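Local atomic coordinates of succinylglutamate desuccinylase/aspartoacylase (Shewanella frigidimarina, PDB entry 3LWU), a protein that binds a zinc ion and probably acts as a hydrolase of the succinylglutamate desuccinylase/aspartoacylase family, working on ester bonds. Residues Glu232-Pro237 and Val254-Phe259; Glu205-Ala210 and Leu282-His287; Phe125-Asp130 and Asn177-Ala182. All blocks are in the same frame, centred on the assembly; numbering follows the deposited sequence.

Contact 1 (Glu232-Pro237 and Val254-Phe259)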
loop_
_atom_site.group_PDB
_atom_site.type_symbol
_atom_site.label_atom_id
_atom_site.label_comp_id
_atom_site.label_asym_id
_atom_site.label_seq_id
_atom_site.Cartn_x
_atom_site.Cartn_y
_atom_site.Cartn_z
ATOM N N GLU A 232 -26.547 -11.218 -6.299
ATOM C CA GLU A 232 -27.587 -11.238 -5.241
ATOM C C GLU A 232 -28.452 -9.983 -5.202
ATOM O O GLU A 232 -29.671 -10.068 -5.021
ATOM C CB GLU A 232 -26.928 -11.390 -3.871
ATOM C CG GLU A 232 -26.061 -12.649 -3.752
ATOM C CD GLU A 232 -24.829 -12.527 -2.821
ATOM O OE1 GLU A 232 -24.505 -11.429 -2.299
ATOM O OE2 GLU A 232 -24.186 -13.581 -2.640
ATOM N N ALA A 233 -27.835 -8.817 -5.372
ATOM C CA ALA A 233 -28.586 -7.550 -5.419
ATOM C C ALA A 233 -29.629 -7.538 -6.559
ATOM O O ALA A 233 -30.695 -6.947 -6.450
ATOM C CB ALA A 233 -27.632 -6.384 -5.561
ATOM N N THR A 234 -29.274 -8.213 -7.636
ATOM C CA THR A 234 -30.049 -8.311 -8.853
ATOM C C THR A 234 -31.171 -9.348 -8.753
ATOM O O THR A 234 -32.297 -9.033 -9.111
ATOM C CB THR A 234 -29.102 -8.663 -10.017
ATOM O OG1 THR A 234 -28.380 -7.489 -10.367
ATOM C CG2 THR A 234 -29.819 -9.098 -11.185
ATOM N N PHE A 235 -30.860 -10.562 -8.272
ATOM C CA PHE A 235 -31.849 -11.662 -8.245
ATOM C C PHE A 235 -32.686 -11.782 -6.987
ATOM O O PHE A 235 -33.810 -12.249 -7.060
ATOM C CB PHE A 235 -31.240 -13.046 -8.605
ATOM C CG PHE A 235 -30.211 -13.639 -7.589
ATOM C CD1 PHE A 235 -30.629 -14.247 -6.383
ATOM C CD2 PHE A 235 -28.847 -13.729 -7.925
ATOM C CE1 PHE A 235 -29.697 -14.852 -5.502
ATOM C CE2 PHE A 235 -27.883 -14.332 -7.043
ATOM C CZ PHE A 235 -28.316 -14.890 -5.834
ATOM N N CYS A 236 -32.150 -11.385 -5.830
ATOM C CA CYS A 236 -32.874 -11.606 -4.573
ATOM C C CYS A 236 -34.263 -11.006 -4.559
ATOM O O CYS A 236 -35.215 -11.696 -4.208
ATOM C CB CYS A 236 -32.088 -11.112 -3.364
ATOM S SG CYS A 236 -30.778 -12.287 -2.848
ATOM N N PRO A 237 -34.400 -9.724 -4.936
ATOM C CA PRO A 237 -35.754 -9.156 -4.880
ATOM C C PRO A 237 -36.713 -9.907 -5.756
ATOM O O PRO A 237 -37.894 -10.084 -5.366
ATOM C CB PRO A 237 -35.564 -7.733 -5.411
ATOM C CG PRO A 237 -34.099 -7.461 -5.281
ATOM C CD PRO A 237 -33.446 -8.777 -5.516
ATOM N N VAL A 254 -38.901 -17.250 -11.843
ATOM C CA VAL A 254 -38.237 -16.016 -11.474
ATOM C C VAL A 254 -37.932 -15.252 -12.785
ATOM O O VAL A 254 -37.310 -15.802 -13.685
ATOM C CB VAL A 254 -36.983 -16.271 -10.632
ATOM C CG1 VAL A 254 -36.378 -14.941 -10.170
ATOM C CG2 VAL A 254 -37.324 -17.169 -9.420
ATOM N N PRO A 255 -38.438 -14.014 -12.923
ATOM C CA PRO A 255 -38.304 -13.265 -14.183
ATOM C C PRO A 255 -36.883 -12.784 -14.517
ATOM O O PRO A 255 -36.631 -12.412 -15.638
ATOM C CB PRO A 255 -39.197 -12.034 -13.959
ATOM C CG PRO A 255 -40.046 -12.371 -12.774
ATOM C CD PRO A 255 -39.215 -13.260 -11.925
ATOM N N VAL A 256 -35.972 -12.764 -13.555
ATOM C CA VAL A 256 -34.622 -12.292 -13.820
ATOM C C VAL A 256 -33.648 -13.435 -13.572
ATOM O O VAL A 256 -33.901 -14.311 -12.732
ATOM C CB VAL A 256 -34.320 -11.019 -12.983
ATOM C CG1 VAL A 256 -32.869 -10.677 -12.977
ATOM C CG2 VAL A 256 -35.139 -9.828 -13.542
ATOM N N SER A 257 -32.586 -13.442 -14.366
ATOM C CA SER A 257 -31.457 -14.343 -14.199
ATOM C C SER A 257 -30.217 -13.512 -13.912
ATOM O O SER A 257 -29.982 -12.534 -14.605
ATOM C CB SER A 257 -31.239 -15.156 -15.493
ATOM O OG SER A 257 -32.262 -16.135 -15.636
ATOM N N ALA A 258 -29.411 -13.911 -12.924
ATOM C CA ALA A 258 -28.104 -13.256 -12.663
ATOM C C ALA A 258 -27.038 -14.301 -12.367
ATOM O O ALA A 258 -27.309 -15.296 -11.683
ATOM C CB ALA A 258 -28.213 -12.273 -11.535
ATOM N N PHE A 259 -25.848 -14.103 -12.927
ATOM C CA PHE A 259 -24.709 -15.024 -12.766
ATOM C C PHE A 259 -23.426 -14.239 -12.567
ATOM O O PHE A 259 -23.253 -13.182 -13.174
ATOM C CB PHE A 259 -24.499 -15.873 -14.030
ATOM C CG PHE A 259 -25.739 -16.481 -14.562
ATOM C CD1 PHE A 259 -26.167 -17.731 -14.119
ATOM C CD2 PHE A 259 -26.486 -15.827 -15.507
ATOM C CE1 PHE A 259 -27.313 -18.275 -14.584
ATOM C CE2 PHE A 259 -27.635 -16.374 -15.967
ATOM C CZ PHE A 259 -28.051 -17.600 -15.520
#

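Contact 2 (Glu205-Ala210 and Leu282-His287)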
loop_
_atom_site.group_PDB
_atom_site.type_symbol
_atom_site.label_atom_id
_atom_site.label_comp_id
_atom_site.label_asym_id
_atom_site.label_seq_id
_atom_site.Cartn_x
_atom_site.Cartn_y
_atom_site.Cartn_z
ATOM N N GLU A 205 -29.744 -21.309 -7.255
ATOM C CA GLU A 205 -30.394 -22.609 -7.235
ATOM C C GLU A 205 -31.496 -22.682 -8.287
ATOM O O GLU A 205 -31.587 -23.674 -9.034
ATOM C CB GLU A 205 -30.997 -22.840 -5.825
ATOM C CG GLU A 205 -30.785 -24.218 -5.142
ATOM C CD GLU A 205 -30.750 -24.117 -3.570
ATOM O OE1 GLU A 205 -29.692 -23.774 -2.932
ATOM O OE2 GLU A 205 -31.819 -24.386 -2.984
ATOM N N TYR A 206 -32.326 -21.637 -8.349
ATOM C CA TYR A 206 -33.471 -21.646 -9.257
ATOM C C TYR A 206 -33.090 -21.679 -10.732
ATOM O O TYR A 206 -33.937 -21.952 -11.560
ATOM C CB TYR A 206 -34.444 -20.472 -8.998
ATOM C CG TYR A 206 -33.944 -19.110 -9.454
ATOM C CD1 TYR A 206 -34.117 -18.668 -10.785
ATOM C CD2 TYR A 206 -33.302 -18.238 -8.550
ATOM C CE1 TYR A 206 -33.628 -17.371 -11.192
ATOM C CE2 TYR A 206 -32.851 -16.963 -8.928
ATOM C CZ TYR A 206 -32.998 -16.526 -10.232
ATOM O OH TYR A 206 -32.505 -15.273 -10.567
ATOM N N ASP A 207 -31.835 -21.420 -11.059
ATOM C CA ASP A 207 -31.410 -21.248 -12.448
ATOM C C ASP A 207 -30.281 -22.189 -12.819
ATOM O O ASP A 207 -29.521 -21.928 -13.731
ATOM C CB ASP A 207 -30.970 -19.805 -12.665
ATOM C CG ASP A 207 -31.449 -19.235 -13.995
ATOM O OD1 ASP A 207 -31.955 -19.994 -14.890
ATOM O OD2 ASP A 207 -31.339 -17.999 -14.141
ATOM N N ILE A 208 -30.204 -23.320 -12.131
ATOM C CA ILE A 208 -29.123 -24.261 -12.337
ATOM C C ILE A 208 -29.102 -24.757 -13.784
ATOM O O ILE A 208 -28.039 -25.005 -14.344
ATOM C CB ILE A 208 -29.203 -25.429 -11.302
ATOM C CG1 ILE A 208 -27.892 -26.221 -11.291
ATOM C CG2 ILE A 208 -30.426 -26.340 -11.557
ATOM C CD1 ILE A 208 -26.589 -25.318 -11.075
ATOM N N ASP A 209 -30.283 -24.840 -14.387
ATOM C CA ASP A 209 -30.478 -25.169 -15.813
ATOM C C ASP A 209 -29.579 -24.351 -16.738
ATOM O O ASP A 209 -29.072 -24.827 -17.771
ATOM C CB ASP A 209 -31.945 -24.881 -16.190
ATOM C CG ASP A 209 -32.240 -25.101 -17.662
ATOM O OD1 ASP A 209 -32.454 -26.275 -18.030
ATOM O OD2 ASP A 209 -32.275 -24.116 -18.443
ATOM N N ALA A 210 -29.427 -23.084 -16.403
ATOM C CA ALA A 210 -28.620 -22.206 -17.231
ATOM C C ALA A 210 -27.122 -22.579 -17.252
ATOM O O ALA A 210 -26.413 -22.221 -18.206
ATOM C CB ALA A 210 -28.790 -20.768 -16.776
ATOM N N LEU A 282 -22.521 -16.557 -25.543
ATOM C CA LEU A 282 -23.427 -16.529 -26.699
ATOM C C LEU A 282 -24.344 -17.737 -26.755
ATOM O O LEU A 282 -25.483 -17.634 -27.194
ATOM C CB LEU A 282 -22.641 -16.410 -28.000
ATOM C CG LEU A 282 -22.165 -14.988 -28.305
ATOM C CD1 LEU A 282 -21.115 -15.016 -29.424
ATOM C CD2 LEU A 282 -23.343 -14.092 -28.737
ATOM N N ALA A 283 -23.843 -18.882 -26.318
ATOM C CA ALA A 283 -24.676 -20.066 -26.221
ATOM C C ALA A 283 -25.837 -19.747 -25.298
ATOM O O ALA A 283 -26.976 -20.014 -25.648
ATOM C CB ALA A 283 -23.882 -21.273 -25.722
ATOM N N TYR A 284 -25.577 -19.149 -24.139
ATOM C CA TYR A 284 -26.695 -18.824 -23.230
ATOM C C TYR A 284 -27.666 -17.766 -23.792
ATOM O O TYR A 284 -28.904 -17.922 -23.683
ATOM C CB TYR A 284 -26.193 -18.406 -21.836
ATOM C CG TYR A 284 -27.320 -18.082 -20.896
ATOM C CD1 TYR A 284 -28.184 -19.077 -20.438
ATOM C CD2 TYR A 284 -27.553 -16.791 -20.492
ATOM C CE1 TYR A 284 -29.221 -18.780 -19.590
ATOM C CE2 TYR A 284 -28.580 -16.484 -19.643
ATOM C CZ TYR A 284 -29.417 -17.468 -19.190
ATOM O OH TYR A 284 -30.472 -17.143 -18.356
ATOM N N LEU A 285 -27.120 -16.694 -24.380
ATOM C CA LEU A 285 -27.946 -15.636 -24.972
ATOM C C LEU A 285 -28.776 -16.203 -26.114
ATOM O O LEU A 285 -29.943 -15.847 -26.301
ATOM C CB LEU A 285 -27.079 -14.467 -25.488
ATOM C CG LEU A 285 -26.281 -13.699 -24.432
ATOM C CD1 LEU A 285 -25.622 -12.446 -25.030
ATOM C CD2 LEU A 285 -27.132 -13.376 -23.212
ATOM N N SER A 286 -28.196 -17.111 -26.879
ATOM C CA SER A 286 -28.968 -17.798 -27.915
ATOM C C SER A 286 -30.150 -18.523 -27.303
ATOM O O SER A 286 -31.294 -18.302 -27.685
ATOM C CB SER A 286 -28.097 -18.805 -28.669
ATOM O OG SER A 286 -28.847 -19.454 -29.685
ATOM N N HIS A 287 -29.872 -19.414 -26.365
ATOM C CA HIS A 287 -30.936 -20.199 -25.704
ATOM C C HIS A 287 -32.052 -19.310 -25.145
ATOM O O HIS A 287 -33.210 -19.692 -25.128
ATOM C CB HIS A 287 -30.311 -21.014 -24.566
ATOM C CG HIS A 287 -31.302 -21.631 -23.627
ATOM N ND1 HIS A 287 -32.119 -22.683 -23.991
ATOM C CD2 HIS A 287 -31.565 -21.377 -22.324
ATOM C CE1 HIS A 287 -32.873 -23.024 -22.959
ATOM N NE2 HIS A 287 -32.552 -22.252 -21.933
HETATM O O HOH W 1 -31.901 -19.010 -17.524
HETATM O O HOH W 2 -32.236 -21.554 -18.843
#

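Contact 3 (Phe125-Asp130 and Asn177-Ala182)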
loop_
_atom_site.group_PDB
_atom_site.type_symbol
_atom_site.label_atom_id
_atom_site.label_comp_id
_atom_site.label_asym_id
_atom_site.label_seq_id
_atom_site.Cartn_x
_atom_site.Cartn_y
_atom_site.Cartn_z
ATOM N N PHE A 125 -26.720 -2.647 -3.081
ATOM C CA PHE A 125 -27.850 -2.225 -2.248
ATOM C C PHE A 125 -28.939 -3.304 -2.144
ATOM O O PHE A 125 -29.443 -3.778 -3.163
ATOM C CB PHE A 125 -28.473 -0.955 -2.829
ATOM C CG PHE A 125 -29.697 -0.475 -2.081
ATOM C CD1 PHE A 125 -29.620 -0.174 -0.733
ATOM C CD2 PHE A 125 -30.908 -0.281 -2.742
ATOM C CE1 PHE A 125 -30.731 0.298 -0.048
ATOM C CE2 PHE A 125 -32.008 0.181 -2.059
ATOM C CZ PHE A 125 -31.915 0.467 -0.705
ATOM N N ASP A 126 -29.297 -3.641 -0.905
ATOM C CA ASP A 126 -30.406 -4.543 -0.558
ATOM C C ASP A 126 -31.647 -3.701 -0.331
ATOM O O ASP A 126 -31.689 -2.884 0.576
ATOM C CB ASP A 126 -30.039 -5.265 0.745
ATOM C CG ASP A 126 -31.153 -6.188 1.284
ATOM O OD1 ASP A 126 -32.255 -6.319 0.693
ATOM O OD2 ASP A 126 -30.887 -6.808 2.337
ATOM N N HIS A 127 -32.667 -3.892 -1.161
ATOM C CA HIS A 127 -33.859 -3.037 -1.101
ATOM C C HIS A 127 -34.755 -3.250 0.127
ATOM O O HIS A 127 -35.528 -2.353 0.464
ATOM C CB HIS A 127 -34.692 -3.192 -2.376
ATOM C CG HIS A 127 -33.993 -2.731 -3.619
ATOM N ND1 HIS A 127 -34.220 -1.497 -4.190
ATOM C CD2 HIS A 127 -33.078 -3.345 -4.406
ATOM C CE1 HIS A 127 -33.484 -1.375 -5.283
ATOM N NE2 HIS A 127 -32.776 -2.478 -5.432
ATOM N N ASN A 128 -34.664 -4.412 0.784
ATOM C CA ASN A 128 -35.552 -4.741 1.933
ATOM C C ASN A 128 -37.021 -4.426 1.619
ATOM O O ASN A 128 -37.684 -3.708 2.354
ATOM C CB ASN A 128 -35.116 -3.999 3.220
ATOM N N VAL A 129 -37.502 -4.934 0.485
ATOM C CA VAL A 129 -38.857 -4.630 0.006
ATOM C C VAL A 129 -39.876 -5.213 0.973
ATOM O O VAL A 129 -39.771 -6.380 1.326
ATOM C CB VAL A 129 -39.129 -5.263 -1.392
ATOM C CG1 VAL A 129 -40.571 -4.971 -1.847
ATOM C CG2 VAL A 129 -38.093 -4.795 -2.444
ATOM N N ASP A 130 -40.862 -4.426 1.397
ATOM C CA ASP A 130 -41.963 -4.990 2.157
ATOM C C ASP A 130 -42.842 -5.699 1.136
ATOM O O ASP A 130 -43.672 -5.083 0.448
ATOM C CB ASP A 130 -42.727 -3.922 2.915
ATOM C CG ASP A 130 -43.955 -4.468 3.634
ATOM O OD1 ASP A 130 -44.322 -5.672 3.514
ATOM O OD2 ASP A 130 -44.565 -3.654 4.334
ATOM N N ASN A 177 -24.637 2.999 -8.945
ATOM C CA ASN A 177 -24.698 3.408 -10.344
ATOM C C ASN A 177 -24.707 2.180 -11.264
ATOM O O ASN A 177 -25.426 2.130 -12.261
ATOM C CB ASN A 177 -23.483 4.285 -10.697
ATOM C CG ASN A 177 -23.710 5.740 -10.415
ATOM O OD1 ASN A 177 -23.091 6.328 -9.513
ATOM N ND2 ASN A 177 -24.544 6.349 -11.200
ATOM N N LEU A 178 -23.907 1.178 -10.923
ATOM C CA LEU A 178 -23.891 -0.057 -11.710
ATOM C C LEU A 178 -25.205 -0.826 -11.578
ATOM O O LEU A 178 -25.710 -1.376 -12.551
ATOM C CB LEU A 178 -22.728 -0.949 -11.309
ATOM C CG LEU A 178 -21.323 -0.328 -11.517
ATOM C CD1 LEU A 178 -20.248 -1.297 -11.040
ATOM C CD2 LEU A 178 -21.041 0.127 -12.967
ATOM N N GLN A 179 -25.742 -0.861 -10.363
ATOM C CA GLN A 179 -26.895 -1.657 -10.027
ATOM C C GLN A 179 -28.135 -1.083 -10.720
ATOM O O GLN A 179 -29.026 -1.853 -11.177
ATOM C CB GLN A 179 -27.059 -1.677 -8.493
ATOM C CG GLN A 179 -28.169 -2.570 -7.952
ATOM C CD GLN A 179 -28.168 -2.702 -6.410
ATOM O OE1 GLN A 179 -27.154 -2.485 -5.737
ATOM N NE2 GLN A 179 -29.309 -3.091 -5.862
ATOM N N ALA A 180 -28.203 0.252 -10.790
ATOM C CA ALA A 180 -29.314 0.953 -11.458
ATOM C C ALA A 180 -29.434 0.494 -12.900
ATOM O O ALA A 180 -30.538 0.274 -13.384
ATOM C CB ALA A 180 -29.120 2.453 -11.420
HETATM N N MSE A 181 -28.295 0.316 -13.582
HETATM C CA MSE A 181 -28.310 -0.245 -14.943
HETATM C C MSE A 181 -28.663 -1.742 -14.947
HETATM O O MSE A 181 -29.467 -2.190 -15.774
HETATM C CB MSE A 181 -26.975 -0.023 -15.638
HETATM C CG MSE A 181 -26.712 1.411 -16.028
HETATM SE SE MSE A 181 -24.967 1.581 -16.949
HETATM C CE MSE A 181 -23.846 1.213 -15.400
ATOM N N ALA A 182 -28.087 -2.510 -14.020
ATOM C CA ALA A 182 -28.320 -3.962 -13.969
ATOM C C ALA A 182 -29.802 -4.275 -13.765
ATOM O O ALA A 182 -30.349 -5.219 -14.350
ATOM C CB ALA A 182 -27.471 -4.616 -12.857
#

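Contact 1 (Glu232-Pro237 and Val254-Phe259)
Phe235, Ala258 and Thr234 carry this contact, in which the first turns of helix 230-247 rest on the start of strand 257-263. The methyl of Ala258 points at the helix and is met from two directions. Thr234 CG2 comes within 3.6 Å of Ala258 CB, and Phe235 brings up its ring edge, with CD2 3.9 Å from Ala258 CB and the methyl close to the plane of the ring. Phe235 CG lies between its own backbone N and carbonyl carbon (chi1 67°), and Glu232 CA in the preceding turn lies 3.6 Å above one face of the Phe235 ring, toward its rim. Thr234 is rotated so that its methyl is anti to the backbone N and faces the strand. Val256, whose side chain runs at about a right angle to that of Thr234, adds CG1 at 3.9 Å from Thr234 CG2. The hydroxyl of Thr234 is turned to the helix itself, where OG1 bonds to Met230 O. Val188 of the adjacent strand 187-194 touches both Thr234 and Ala258 and extends the apolar layer. No hydrogen bond joins the two segments: helix and strand are held by buried methyl groups and one aromatic edge, an apolar seam in which the threonine's polar end is satisfied within its own helix.

Contact 2 (Glu205-Ala210 and Leu282-His287)
The ring of Tyr284 meets the methyl of Ala210 obliquely, with CE1 3.5 Å from Ala210 CB, while a water lies in the ring plane at its hydroxyl edge. The other flat group, the His287 imidazole, likewise has a water in its plane, and Phe213 stacks on this ring. Phe214 and Phe259 also pack against Tyr284, the latter edge-to-face. Both rings leave the helix with CG anti to the backbone N (chi1 -180° for Tyr284, 168° for His287), and one turn apart they reach for the same loop.

Two waters carry the polar part of the contact. The first donates to Asp207 OD1 at 2.8 Å and lies a short 2.5 Å from Tyr284 OH, also as a hydrogen bond. In the conformer given of two modelled for Asp209, the second donates to Asp209 OD2 at 2.6 Å and makes a longer bond, 3.2 Å, to His287 NE2. Directly, Asp209 OD2 and His287 NE2 stay 4.0 Å apart in that conformer, the carboxylate and imidazole planes inclined by 45°, so the water mediates what the side chains do not make themselves. Each acid has a further hold: Asp207 OD2 bonds to Ser257 OG, and Asp209 OD1, in the same conformer, forms a salt bridge with Arg212. The hydroxyl of Tyr284 is also bonded to Arg288, just beyond the helix end. Both water bridges run along one side of the Ala210-Tyr284 touch, with the conformer-dependent Asp209-His287 bridge at the exposed margin.

The loop that follows strand 196-204 and leads to strand 218-222 is in this way tied to the C-terminal end of helix 271-287. Strand 257-263 runs beside both, supplying Ser257 and Phe259, and Tyr206 of the loop reaches Phe235 on helix 230-247.

Contact 3 (Phe125-Asp130 and Asn177-Ala182)
The extended backbone at Phe125 passes the side of helix 170-182, its CA 7.9 Å from that of Gln179, and presents its N-H and C=O to the amide of that one side chain. Gln179 leaves the helix with CG anti to the backbone N and remains extended beyond it (chi1 -175°), which carries the amide across to the loop. There OE1 accepts from Phe125 N at 2.7 Å and NE2 donates to Phe125 O at 2.8 Å. Both bonds are nearly straight, and each acceptor is met in its carbonyl plane, on a lone pair. His127 NE2 comes 3.5 Å from Gln179 NE2 as the two side chains slide past each other in opposite directions, ring and amide planes 77° apart; Phe125 CD2 lies over the centre of one face of the His127 ring. His183 gives Gln179 NE2 a further hydrogen-bonding partner. Farther along the loop, Asp126 OD1 accepts from Asn128 N in an Asx turn. A paired donor and acceptor fix the rotation of the amide and let one buried glutamine satisfy both backbone groups of Phe125, much as a neighbouring strand would, so the irregular loop is joined to the helix by polar bonds.

All three contacts lie within the catalytic-domain range of the family. Along the chain contact 3 closes first; contact 1 then falls inside the longer loop closed by contact 2. Contact 1 is the middle one, its centre about 11 Å from that of contact 3 and about 13 Å from that of contact 2, whereas the centres of contacts 2 and 3 are about 23 Å apart and these do not touch. Helix 230-247 joins contact 1 to contact 3 through Ala233 and Thr234, and strand 257-263, followed by helix 271-287, leads to contact 2. Together they connect layers of the zinc-binding domain; contact 1 comes nearest the metal site, with Thr234 about 11 Å from His192 between side chains.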